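Taurine:2-oxoglutarate aminotransferase (Bifidobacterium kashiwanohense PV20-2, PDB 6JIX) is a pyridoxal-phosphate-dependent class-III aminotransferase that probably transfers the amino group of taurine to 2-oxoglutarate, yielding glutamate. Local coordinates at residues D77-M82 with G316-C321; S88-R93 with A320-V325; P134-C139 with V213-M218; L384-H389 with R412-N417. All coordinates share one frame; numbering follows the deposited sequence.

Contact 1: residues D77-M82 with G316-C321; sequences DNMCFM and GHTLAC
His317 meets Phe81 and Cys80 as the chain enters helix 318-333. The ring of Phe81 brings CD1 over one face of the imidazole, 3.5 Å from His317 CD2; the two planes are 29° apart and offset enough that little of one ring lies over the other. His317 CE1 lies 3.3 Å from Cys80 O. ND1 accepts from Ala320 N, the capping bond that makes His317 the N-cap of helix 318-333, while NE2 is hydrogen-bonded to Gly286 O of the second subunit. This is a buried part of the dimer interface: Gly286 and Tyr287 of the second subunit cover the His317 side, and nearby Thr313 is a pyridoxal-phosphate-binding residue.

Thr318 comes next, pointing at the chain that leaves helix 66-78. Its OG1 lies anti to the carbonyl carbon (chi1 -44°) and takes a weak hydrogen bond from Met82 N at 3.1 Å, while CG2 packs 3.8 Å from Met79 O. Leu319 then gives its first-turn N-H to Cys80 O, 3.0 Å away and lying above the carbonyl plane, and sets CB against the same oxygen. Beyond this, the Leu319 side chain rests on Ile72 and Ala76 of helix 66-78.

Contact 2: residues S88-R93 with A320-V325; sequences SEPKSR and ACAAGV
Val325 and Pro90 bury the most surface here, with Cys321 next, and together they mark the line along which helix 89-102 crosses helix 318-333. The short segments approach to 8.0 Å between axes at an angle of 49°. Ala322 and Cys321 present only small side chains to Pro90 at this crossing.

Pro90, in the first turn of helix 89-102, directs its CB toward helix 318-333. That CB lies 3.5 Å from Ala322 N and also touches the CB atoms of Cys321 and Ala322, so this one carbon meets both backbone and side chains. Cys321 answers with two atoms: CB rests 3.6 Å from Pro90 O, and SG, anti to the carbonyl carbon (chi1 -77°), reaches past it to Lys91 CA at 3.9 Å.

One turn on, Val325 splits its methyls. CG2 comes to 3.7 Å from Pro90 O, and CG1 touches Arg93 CD, the two side chains crossing at about a right angle.

The charged ends find partners away from helix 318-333: Arg93 NH2 forms a salt bridge with Glu89 OE1 of its own helix and also bonds Glu4 O of the second subunit, and Lys91 NZ turns back to Tyr86 O. What joins the two helices is therefore van der Waals contact between aliphatic, thiol and backbone atoms, with Arg93 contributing its methylene chain rather than its charge.

Contact 3: residues P134-C139 with V213-M218; sequences PKIFSC and VAAILM
Lys135 and Val213 start a parallel pairing of strands 135-139 and 213-219, whose short axes run 4.6 Å apart and 17° from parallel. Ala214 N donates to Lys135 O, Phe137 N to Ala215 O at 2.9 Å, and Leu217 N to Phe137 O at 2.8 Å, this last nearly straight. Ala214 is the extra residue of a beta bulge, which moves the register by one before Ile136 pairs with Ala215. Further on, a water accepts from Cys139 N and donates to Leu217 O, bridging strands that are separating.

These are neighbouring strands of the seven-stranded, mostly parallel sheet of the large PLP-binding domain of fold-type I aminotransferases, with helices on both faces. On the face covered by helix 190-208, Phe137 crosses Val213 at about a right angle, its CE1 3.6 Å from Val213 CG2, and its CB touches Ile216 CG1 at 3.8 Å. On the face covered by helix 116-131, Ile136 bends at chi2 (-68°), bringing CD1 to 3.8 Å from Ala215 CB. At the C-terminal end, Cys139 SG lies against both CB and CE of Met218, and Ser138 OG is hydrogen-bonded to Ala153 O.

Contact 4: residues L384-H389 with R412-N417; sequences LMAPYH and RETNIN
Glu413 reaches across to Tyr388 and His389 from the second position of a type II' turn, Arg412 to Asn415. From CB, the first torsion sets CG anti to the carbonyl carbon (chi1 -72°), where it meets Tyr388 CD1 at 4.1 Å. A bend at chi2 (-26°) then swings CD round to 3.9 Å from the same ring atom, with ring and carboxylate planes 39° apart. At the tip the oxygens divide: OE1 accepts a nearly straight bond from His389 N, 2.9 Å away and above the carboxylate plane, and OE2 is hydrogen-bonded to Trp157 NE1 while lying beside Tyr388 CE1. The carboxylate thus ties an exposed loop to the indole, on which His389 also stacks.

Thr414, the next residue of the turn, makes the second link. Its OG1 accepts from Ala386 N at 3.1 Å and donates to Ile375 O, so the hydroxyl joins three pieces of chain. Ala386 CB lies 3.7 Å from Glu413 O.

The turn leads into strand 415-418, an outer strand, within this chain, of the three-stranded antiparallel sheet, next to strand 370-376, while Ala386 leans on Met395 of helix 395-404 and Met385 reaches helix 426-447.

In the fold
Along the chain, 77-82 and 88-93 come first; both strands of contact 3 follow before the chain returns at 316-321 and 320-325, and contact 4 comes last. Contacts 1 and 2 are one neighbourhood, with centres 7 Å apart: helix 318-333 packs its start on the end of helix 66-78 and the loop that follows it, and its next turns on helix 89-102, close to the second subunit and bound glutamate. Contact 3 lies in the seven-stranded sheet, about 34 Å from contact 1 between centres. Contact 4, on the small antiparallel sheet, is about 41 Å from contact 1, across the chain's centre. Both returns to helix 318-333 enclose the sheet in sequence, joining distant segments at the dimer interface.

Contact 1: residues D77-M82 with G316-C321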
loop_
_atom_site.group_PDB
_atom_site.type_symbol
_atom_site.label_atom_id
_atom_site.label_comp_id
_atom_site.label_asym_id
_atom_site.label_seq_id
_atom_site.Cartn_x
_atom_site.Cartn_y
_atom_site.Cartn_z
ATOM N N ASP A 77 -0.701 -0.160 23.288
ATOM C CA ASP A 77 -0.228 0.356 24.571
ATOM C C ASP A 77 1.289 0.313 24.689
ATOM O O ASP A 77 1.847 0.988 25.555
ATOM C CB ASP A 77 -0.843 -0.429 25.739
ATOM C CG ASP A 77 -2.297 -0.071 25.987
ATOM O OD1 ASP A 77 -3.107 -1.000 26.215
ATOM O OD2 ASP A 77 -2.638 1.130 25.955
ATOM N N ASN A 78 1.962 -0.459 23.840
ATOM C CA ASN A 78 3.414 -0.561 23.858
ATOM C C ASN A 78 4.060 0.305 22.783
ATOM O O ASN A 78 4.823 1.231 23.083
ATOM C CB ASN A 78 3.843 -2.019 23.660
ATOM C CG ASN A 78 5.348 -2.177 23.692
ATOM O OD1 ASN A 78 5.993 -1.816 24.682
ATOM N ND2 ASN A 78 5.926 -2.676 22.596
ATOM N N MET A 79 3.751 0.018 21.521
ATOM C CA MET A 79 4.483 0.582 20.403
ATOM C C MET A 79 3.677 0.352 19.136
ATOM O O MET A 79 3.622 -0.776 18.632
ATOM C CB MET A 79 5.862 -0.080 20.331
ATOM C CG MET A 79 6.853 0.561 19.410
ATOM S SD MET A 79 8.537 -0.034 19.710
ATOM C CE MET A 79 8.492 -1.760 19.246
ATOM N N CYS A 80 3.019 1.400 18.635
ATOM C CA CYS A 80 2.184 1.256 17.439
ATOM C C CYS A 80 3.025 1.015 16.186
ATOM O O CYS A 80 2.609 0.266 15.292
ATOM C CB CYS A 80 1.309 2.494 17.244
ATOM S SG CYS A 80 -0.077 2.645 18.399
ATOM N N PHE A 81 4.184 1.679 16.082
ATOM C CA PHE A 81 5.062 1.571 14.925
ATOM C C PHE A 81 6.514 1.738 15.343
ATOM O O PHE A 81 6.833 2.574 16.192
ATOM C CB PHE A 81 4.738 2.612 13.847
ATOM C CG PHE A 81 5.590 2.476 12.610
ATOM C CD1 PHE A 81 5.557 1.312 11.850
ATOM C CD2 PHE A 81 6.435 3.507 12.215
ATOM C CE1 PHE A 81 6.339 1.181 10.711
ATOM C CE2 PHE A 81 7.228 3.386 11.083
ATOM C CZ PHE A 81 7.179 2.218 10.327
ATOM N N MET A 82 7.384 0.921 14.747
ATOM C CA MET A 82 8.830 1.089 14.804
ATOM C C MET A 82 9.371 0.792 13.414
ATOM O O MET A 82 8.818 -0.041 12.695
ATOM C CB MET A 82 9.465 0.180 15.855
ATOM C CG MET A 82 10.945 0.388 16.046
ATOM S SD MET A 82 11.367 2.095 16.392
ATOM C CE MET A 82 10.190 2.489 17.693
ATOM N N GLY A 316 6.524 -4.255 7.555
ATOM C CA GLY A 316 6.637 -4.891 8.856
ATOM C C GLY A 316 6.022 -4.075 9.968
ATOM O O GLY A 316 6.483 -4.133 11.114
ATOM N N HIS A 317 4.983 -3.312 9.645
ATOM C CA HIS A 317 4.327 -2.434 10.591
ATOM C C HIS A 317 4.006 -3.168 11.885
ATOM O O HIS A 317 3.440 -4.263 11.874
ATOM C CB HIS A 317 3.062 -1.889 9.934
ATOM C CG HIS A 317 2.406 -0.788 10.703
ATOM N ND1 HIS A 317 1.672 -1.017 11.850
ATOM C CD2 HIS A 317 2.372 0.550 10.490
ATOM C CE1 HIS A 317 1.217 0.137 12.309
ATOM N NE2 HIS A 317 1.623 1.102 11.500
ATOM N N THR A 318 4.366 -2.556 13.008
ATOM C CA THR A 318 4.342 -3.276 14.278
ATOM C C THR A 318 2.922 -3.612 14.712
ATOM O O THR A 318 2.615 -4.777 14.992
ATOM C CB THR A 318 5.075 -2.466 15.340
ATOM O OG1 THR A 318 6.284 -1.959 14.758
ATOM C CG2 THR A 318 5.445 -3.349 16.531
ATOM N N LEU A 319 2.037 -2.617 14.785
ATOM C CA LEU A 319 0.639 -2.910 15.105
ATOM C C LEU A 319 0.066 -3.956 14.160
ATOM O O LEU A 319 -0.554 -4.930 14.587
ATOM C CB LEU A 319 -0.202 -1.638 15.042
ATOM C CG LEU A 319 -1.531 -1.758 15.772
ATOM C CD1 LEU A 319 -1.313 -1.551 17.259
ATOM C CD2 LEU A 319 -2.543 -0.769 15.208
ATOM N N ALA A 320 0.280 -3.768 12.860
ATOM C CA ALA A 320 -0.294 -4.680 11.884
ATOM C C ALA A 320 0.180 -6.098 12.138
ATOM O O ALA A 320 -0.614 -7.042 12.087
ATOM C CB ALA A 320 0.072 -4.232 10.469
ATOM N N CYS A 321 1.479 -6.263 12.417
ATOM C CA CYS A 321 2.028 -7.591 12.679
ATOM C C CYS A 321 1.443 -8.198 13.942
ATOM O O CYS A 321 1.131 -9.397 13.964
ATOM C CB CYS A 321 3.544 -7.522 12.781
ATOM S SG CYS A 321 4.331 -7.400 11.186
#

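Contact 2: residues S88-R93 with A320-V325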
loop_
_atom_site.group_PDB
_atom_site.type_symbol
_atom_site.label_atom_id
_atom_site.label_comp_id
_atom_site.label_asym_id
_atom_site.label_seq_id
_atom_site.Cartn_x
_atom_site.Cartn_y
_atom_site.Cartn_z
ATOM N N SER A 88 11.366 -6.003 15.660
ATOM C CA SER A 88 10.337 -5.878 16.676
ATOM C C SER A 88 9.731 -7.250 16.926
ATOM O O SER A 88 9.642 -8.079 16.012
ATOM C CB SER A 88 9.256 -4.885 16.261
ATOM O OG SER A 88 8.489 -5.398 15.188
ATOM N N GLU A 89 9.249 -7.462 18.154
ATOM C CA GLU A 89 8.735 -8.778 18.505
ATOM C C GLU A 89 7.653 -9.236 17.526
ATOM O O GLU A 89 7.803 -10.291 16.892
ATOM C CB GLU A 89 8.203 -8.795 19.938
ATOM C CG GLU A 89 8.086 -10.215 20.469
ATOM C CD GLU A 89 7.111 -10.356 21.610
ATOM O OE1 GLU A 89 7.428 -11.059 22.593
ATOM O OE2 GLU A 89 6.014 -9.774 21.518
ATOM N N PRO A 90 6.582 -8.467 17.333
ATOM C CA PRO A 90 5.510 -8.935 16.439
ATOM C C PRO A 90 5.985 -9.225 15.024
ATOM O O PRO A 90 5.464 -10.147 14.383
ATOM C CB PRO A 90 4.496 -7.784 16.473
ATOM C CG PRO A 90 4.816 -7.019 17.690
ATOM C CD PRO A 90 6.266 -7.179 17.963
ATOM N N LYS A 91 6.947 -8.455 14.508
ATOM C CA LYS A 91 7.417 -8.673 13.142
ATOM C C LYS A 91 8.268 -9.938 13.047
ATOM O O LYS A 91 8.123 -10.722 12.102
ATOM C CB LYS A 91 8.182 -7.436 12.671
ATOM C CG LYS A 91 8.873 -7.559 11.348
ATOM C CD LYS A 91 9.335 -6.189 10.872
ATOM C CE LYS A 91 10.564 -5.702 11.623
ATOM N NZ LYS A 91 10.938 -4.324 11.225
ATOM N N SER A 92 9.158 -10.163 14.016
ATOM C CA SER A 92 9.943 -11.391 14.003
ATOM C C SER A 92 9.047 -12.614 14.186
ATOM O O SER A 92 9.199 -13.625 13.493
ATOM C CB SER A 92 11.010 -11.333 15.095
ATOM O OG SER A 92 12.133 -10.586 14.664
ATOM N N ARG A 93 8.105 -12.538 15.118
ATOM C CA ARG A 93 7.253 -13.679 15.370
ATOM C C ARG A 93 6.364 -13.970 14.174
ATOM O O ARG A 93 6.065 -15.137 13.890
ATOM C CB ARG A 93 6.414 -13.430 16.625
ATOM C CG ARG A 93 6.113 -14.675 17.417
ATOM C CD ARG A 93 4.834 -14.507 18.207
ATOM N NE ARG A 93 5.098 -13.846 19.478
ATOM C CZ ARG A 93 5.883 -14.357 20.420
ATOM N NH1 ARG A 93 6.471 -15.536 20.231
ATOM N NH2 ARG A 93 6.079 -13.690 21.549
ATOM N N ALA A 320 0.280 -3.768 12.860
ATOM C CA ALA A 320 -0.294 -4.680 11.884
ATOM C C ALA A 320 0.180 -6.098 12.138
ATOM O O ALA A 320 -0.614 -7.042 12.087
ATOM C CB ALA A 320 0.072 -4.232 10.469
ATOM N N CYS A 321 1.479 -6.263 12.417
ATOM C CA CYS A 321 2.028 -7.591 12.679
ATOM C C CYS A 321 1.443 -8.198 13.942
ATOM O O CYS A 321 1.131 -9.397 13.964
ATOM C CB CYS A 321 3.544 -7.522 12.781
ATOM S SG CYS A 321 4.331 -7.400 11.186
ATOM N N ALA A 322 1.302 -7.397 15.009
ATOM C CA ALA A 322 0.674 -7.902 16.229
ATOM C C ALA A 322 -0.710 -8.464 15.925
ATOM O O ALA A 322 -1.063 -9.562 16.376
ATOM C CB ALA A 322 0.596 -6.811 17.299
ATOM N N ALA A 323 -1.503 -7.736 15.137
ATOM C CA ALA A 323 -2.790 -8.281 14.728
ATOM C C ALA A 323 -2.610 -9.581 13.947
ATOM O O ALA A 323 -3.382 -10.532 14.132
ATOM C CB ALA A 323 -3.561 -7.247 13.910
ATOM N N GLY A 324 -1.581 -9.650 13.090
ATOM C CA GLY A 324 -1.310 -10.874 12.343
ATOM C C GLY A 324 -0.988 -12.062 13.230
ATOM O O GLY A 324 -1.560 -13.144 13.079
ATOM N N VAL A 325 -0.090 -11.869 14.193
ATOM C CA VAL A 325 0.257 -12.965 15.088
ATOM C C VAL A 325 -1.010 -13.530 15.735
ATOM O O VAL A 325 -1.191 -14.753 15.834
ATOM C CB VAL A 325 1.280 -12.483 16.135
ATOM C CG1 VAL A 325 1.396 -13.472 17.276
ATOM C CG2 VAL A 325 2.639 -12.263 15.496
#

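Contact 3: residues P134-C139 with V213-M218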
loop_
_atom_site.group_PDB
_atom_site.type_symbol
_atom_site.label_atom_id
_atom_site.label_comp_id
_atom_site.label_asym_id
_atom_site.label_seq_id
_atom_site.Cartn_x
_atom_site.Cartn_y
_atom_site.Cartn_z
ATOM N N PRO A 134 13.381 -10.133 -18.017
ATOM C CA PRO A 134 12.472 -8.973 -17.942
ATOM C C PRO A 134 10.981 -9.287 -17.834
ATOM O O PRO A 134 10.238 -8.492 -17.255
ATOM C CB PRO A 134 12.775 -8.227 -19.249
ATOM C CG PRO A 134 13.171 -9.326 -20.220
ATOM C CD PRO A 134 13.793 -10.439 -19.404
ATOM N N LYS A 135 10.525 -10.418 -18.372
ATOM C CA LYS A 135 9.108 -10.622 -18.660
ATOM C C LYS A 135 8.365 -11.307 -17.521
ATOM O O LYS A 135 8.897 -12.207 -16.866
ATOM C CB LYS A 135 8.946 -11.452 -19.935
ATOM C CG LYS A 135 9.165 -10.669 -21.215
ATOM C CD LYS A 135 9.170 -11.583 -22.429
ATOM C CE LYS A 135 10.044 -11.007 -23.548
ATOM N NZ LYS A 135 9.604 -11.463 -24.894
ATOM N N ILE A 136 7.105 -10.910 -17.342
ATOM C CA ILE A 136 6.168 -11.521 -16.403
ATOM C C ILE A 136 4.988 -12.050 -17.210
ATOM O O ILE A 136 4.362 -11.290 -17.962
ATOM C CB ILE A 136 5.660 -10.521 -15.348
ATOM C CG1 ILE A 136 6.810 -9.923 -14.527
ATOM C CG2 ILE A 136 4.569 -11.173 -14.492
ATOM C CD1 ILE A 136 7.527 -10.905 -13.611
ATOM N N PHE A 137 4.686 -13.340 -17.063
ATOM C CA PHE A 137 3.460 -13.918 -17.606
ATOM C C PHE A 137 2.367 -13.904 -16.545
ATOM O O PHE A 137 2.610 -14.249 -15.379
ATOM C CB PHE A 137 3.695 -15.364 -18.072
ATOM C CG PHE A 137 4.118 -15.490 -19.515
ATOM C CD1 PHE A 137 5.151 -14.722 -20.023
ATOM C CD2 PHE A 137 3.486 -16.389 -20.357
ATOM C CE1 PHE A 137 5.539 -14.831 -21.355
ATOM C CE2 PHE A 137 3.874 -16.515 -21.698
ATOM C CZ PHE A 137 4.903 -15.728 -22.198
ATOM N N SER A 138 1.151 -13.539 -16.950
ATOM C CA SER A 138 0.025 -13.639 -16.027
ATOM C C SER A 138 -1.258 -13.855 -16.812
ATOM O O SER A 138 -1.314 -13.632 -18.028
ATOM C CB SER A 138 -0.097 -12.407 -15.128
ATOM O OG SER A 138 -0.005 -11.218 -15.875
ATOM N N CYS A 139 -2.300 -14.274 -16.093
ATOM C CA CYS A 139 -3.532 -14.713 -16.734
ATOM C C CYS A 139 -4.428 -13.530 -17.063
ATOM O O CYS A 139 -4.511 -12.562 -16.298
ATOM C CB CYS A 139 -4.298 -15.677 -15.837
ATOM S SG CYS A 139 -3.346 -17.036 -15.206
ATOM N N VAL A 213 11.635 -14.927 -19.461
ATOM C CA VAL A 213 10.471 -14.895 -18.584
ATOM C C VAL A 213 10.953 -15.105 -17.163
ATOM O O VAL A 213 11.415 -16.198 -16.820
ATOM C CB VAL A 213 9.433 -15.958 -18.949
ATOM C CG1 VAL A 213 8.289 -15.894 -17.930
ATOM C CG2 VAL A 213 8.925 -15.756 -20.359
ATOM N N ALA A 214 10.842 -14.055 -16.336
ATOM C CA ALA A 214 11.293 -14.146 -14.952
ATOM C C ALA A 214 10.315 -14.932 -14.095
ATOM O O ALA A 214 10.730 -15.702 -13.220
ATOM C CB ALA A 214 11.481 -12.751 -14.363
ATOM N N ALA A 215 9.021 -14.786 -14.360
ATOM C CA ALA A 215 8.022 -15.360 -13.476
ATOM C C ALA A 215 6.691 -15.520 -14.203
ATOM O O ALA A 215 6.324 -14.715 -15.067
ATOM C CB ALA A 215 7.830 -14.483 -12.227
ATOM N N ILE A 216 5.973 -16.568 -13.828
ATOM C CA ILE A 216 4.563 -16.692 -14.128
ATOM C C ILE A 216 3.820 -16.377 -12.841
ATOM O O ILE A 216 4.073 -16.999 -11.798
ATOM C CB ILE A 216 4.221 -18.098 -14.636
ATOM C CG1 ILE A 216 4.795 -18.313 -16.033
ATOM C CG2 ILE A 216 2.707 -18.315 -14.634
ATOM C CD1 ILE A 216 4.433 -19.665 -16.596
ATOM N N LEU A 217 2.915 -15.406 -12.901
ATOM C CA LEU A 217 2.171 -14.969 -11.731
ATOM C C LEU A 217 0.700 -15.337 -11.897
ATOM O O LEU A 217 0.050 -14.902 -12.856
ATOM C CB LEU A 217 2.344 -13.461 -11.534
ATOM C CG LEU A 217 1.342 -12.702 -10.665
ATOM C CD1 LEU A 217 1.424 -13.144 -9.200
ATOM C CD2 LEU A 217 1.611 -11.223 -10.795
ATOM N N MET A 218 0.175 -16.148 -10.979
ATOM C CA MET A 218 -1.230 -16.540 -11.062
ATOM C C MET A 218 -1.838 -16.648 -9.677
ATOM O O MET A 218 -1.170 -17.054 -8.726
ATOM C CB MET A 218 -1.474 -17.824 -11.886
ATOM C CG MET A 218 -0.424 -18.859 -11.893
ATOM S SD MET A 218 -0.551 -19.851 -13.418
ATOM C CE MET A 218 -2.259 -20.380 -13.468
HETATM O O HOH W 1 -2.533 -14.275 -13.270
#

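Contact 4: residues L384-H389 with R412-N417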
loop_
_atom_site.group_PDB
_atom_site.type_symbol
_atom_site.label_atom_id
_atom_site.label_comp_id
_atom_site.label_asym_id
_atom_site.label_seq_id
_atom_site.Cartn_x
_atom_site.Cartn_y
_atom_site.Cartn_z
ATOM N N LEU A 384 -24.548 -16.323 -20.981
ATOM C CA LEU A 384 -24.296 -15.739 -19.668
ATOM C C LEU A 384 -25.273 -14.605 -19.384
ATOM O O LEU A 384 -25.756 -13.930 -20.293
ATOM C CB LEU A 384 -22.859 -15.233 -19.573
ATOM C CG LEU A 384 -21.811 -16.281 -19.932
ATOM C CD1 LEU A 384 -20.418 -15.753 -19.708
ATOM C CD2 LEU A 384 -22.049 -17.513 -19.099
ATOM N N MET A 385 -25.586 -14.423 -18.102
ATOM C CA MET A 385 -26.462 -13.330 -17.701
ATOM C C MET A 385 -25.763 -11.985 -17.829
ATOM O O MET A 385 -26.421 -10.942 -17.960
ATOM C CB MET A 385 -26.944 -13.546 -16.272
ATOM C CG MET A 385 -27.793 -12.417 -15.740
ATOM S SD MET A 385 -29.475 -12.477 -16.386
ATOM C CE MET A 385 -30.191 -13.861 -15.483
ATOM N N ALA A 386 -24.445 -11.985 -17.756
ATOM C CA ALA A 386 -23.654 -10.788 -18.031
ATOM C C ALA A 386 -22.352 -11.250 -18.675
ATOM O O ALA A 386 -21.430 -11.701 -17.974
ATOM C CB ALA A 386 -23.393 -9.972 -16.767
ATOM N N PRO A 387 -22.242 -11.173 -20.006
ATOM C CA PRO A 387 -20.996 -11.585 -20.674
ATOM C C PRO A 387 -19.870 -10.626 -20.326
ATOM O O PRO A 387 -20.100 -9.523 -19.823
ATOM C CB PRO A 387 -21.332 -11.549 -22.173
ATOM C CG PRO A 387 -22.616 -10.767 -22.291
ATOM C CD PRO A 387 -23.134 -10.422 -20.908
ATOM N N TYR A 388 -18.637 -11.050 -20.620
ATOM C CA TYR A 388 -17.461 -10.321 -20.148
ATOM C C TYR A 388 -17.575 -8.828 -20.427
ATOM O O TYR A 388 -17.825 -8.407 -21.561
ATOM C CB TYR A 388 -16.173 -10.872 -20.779
ATOM C CG TYR A 388 -14.945 -10.194 -20.179
ATOM C CD1 TYR A 388 -14.546 -10.469 -18.870
ATOM C CD2 TYR A 388 -14.230 -9.231 -20.893
ATOM C CE1 TYR A 388 -13.453 -9.837 -18.305
ATOM C CE2 TYR A 388 -13.135 -8.590 -20.331
ATOM C CZ TYR A 388 -12.752 -8.897 -19.031
ATOM O OH TYR A 388 -11.664 -8.265 -18.457
ATOM N N HIS A 389 -17.394 -8.029 -19.375
ATOM C CA HIS A 389 -17.282 -6.572 -19.490
ATOM C C HIS A 389 -18.504 -5.932 -20.155
ATOM O O HIS A 389 -18.383 -4.972 -20.918
ATOM C CB HIS A 389 -16.006 -6.174 -20.235
ATOM C CG HIS A 389 -15.587 -4.761 -19.973
ATOM N ND1 HIS A 389 -14.632 -4.110 -20.726
ATOM C CD2 HIS A 389 -15.996 -3.872 -19.035
ATOM C CE1 HIS A 389 -14.471 -2.882 -20.263
ATOM N NE2 HIS A 389 -15.291 -2.709 -19.243
ATOM N N ARG A 412 -18.367 -10.404 -9.555
ATOM C CA ARG A 412 -17.833 -9.770 -10.750
ATOM C C ARG A 412 -18.371 -10.512 -11.959
ATOM O O ARG A 412 -18.788 -11.671 -11.869
ATOM C CB ARG A 412 -16.299 -9.750 -10.752
ATOM C CG ARG A 412 -15.726 -8.703 -9.773
ATOM C CD ARG A 412 -14.277 -8.368 -10.073
ATOM N NE ARG A 412 -14.140 -7.723 -11.373
ATOM C CZ ARG A 412 -14.158 -6.408 -11.550
ATOM N NH1 ARG A 412 -14.294 -5.592 -10.508
ATOM N NH2 ARG A 412 -14.040 -5.914 -12.769
ATOM N N GLU A 413 -18.423 -9.818 -13.088
ATOM C CA GLU A 413 -18.827 -10.444 -14.350
ATOM C C GLU A 413 -20.203 -11.078 -14.167
ATOM O O GLU A 413 -21.172 -10.349 -13.883
ATOM C CB GLU A 413 -17.720 -11.408 -14.789
ATOM C CG GLU A 413 -16.451 -10.741 -15.298
ATOM C CD GLU A 413 -16.692 -9.346 -15.862
ATOM O OE1 GLU A 413 -17.617 -9.165 -16.698
ATOM O OE2 GLU A 413 -15.942 -8.428 -15.465
ATOM N N THR A 414 -20.351 -12.391 -14.344
ATOM C CA THR A 414 -21.635 -13.078 -14.361
ATOM C C THR A 414 -21.811 -13.946 -13.119
ATOM O O THR A 414 -22.600 -14.898 -13.138
ATOM C CB THR A 414 -21.775 -13.922 -15.647
ATOM O OG1 THR A 414 -23.152 -14.113 -15.990
ATOM C CG2 THR A 414 -21.142 -15.304 -15.512
ATOM N N ASN A 415 -21.091 -13.630 -12.033
ATOM C CA ASN A 415 -21.024 -14.494 -10.861
ATOM C C ASN A 415 -21.574 -13.830 -9.615
ATOM O O ASN A 415 -21.543 -12.606 -9.461
ATOM C CB ASN A 415 -19.600 -14.939 -10.574
ATOM C CG ASN A 415 -18.940 -15.492 -11.793
ATOM O OD1 ASN A 415 -18.175 -14.793 -12.478
ATOM N ND2 ASN A 415 -19.268 -16.737 -12.120
ATOM N N ILE A 416 -22.074 -14.683 -8.730
ATOM C CA ILE A 416 -22.342 -14.346 -7.343
ATOM C C ILE A 416 -21.338 -15.111 -6.500
ATOM O O ILE A 416 -21.202 -16.334 -6.638
ATOM C CB ILE A 416 -23.786 -14.682 -6.933
ATOM C CG1 ILE A 416 -24.771 -14.120 -7.965
ATOM C CG2 ILE A 416 -24.072 -14.072 -5.592
ATOM C CD1 ILE A 416 -26.218 -14.380 -7.660
ATOM N N ASN A 417 -20.614 -14.391 -5.655
ATOM C CA ASN A 417 -19.728 -15.045 -4.708
ATOM C C ASN A 417 -20.500 -15.446 -3.467
ATOM O O ASN A 417 -21.447 -14.769 -3.052
ATOM C CB ASN A 417 -18.575 -14.126 -4.298
ATOM C CG ASN A 417 -17.722 -13.707 -5.475
ATOM O OD1 ASN A 417 -17.465 -14.508 -6.374
ATOM N ND2 ASN A 417 -17.271 -12.449 -5.475
#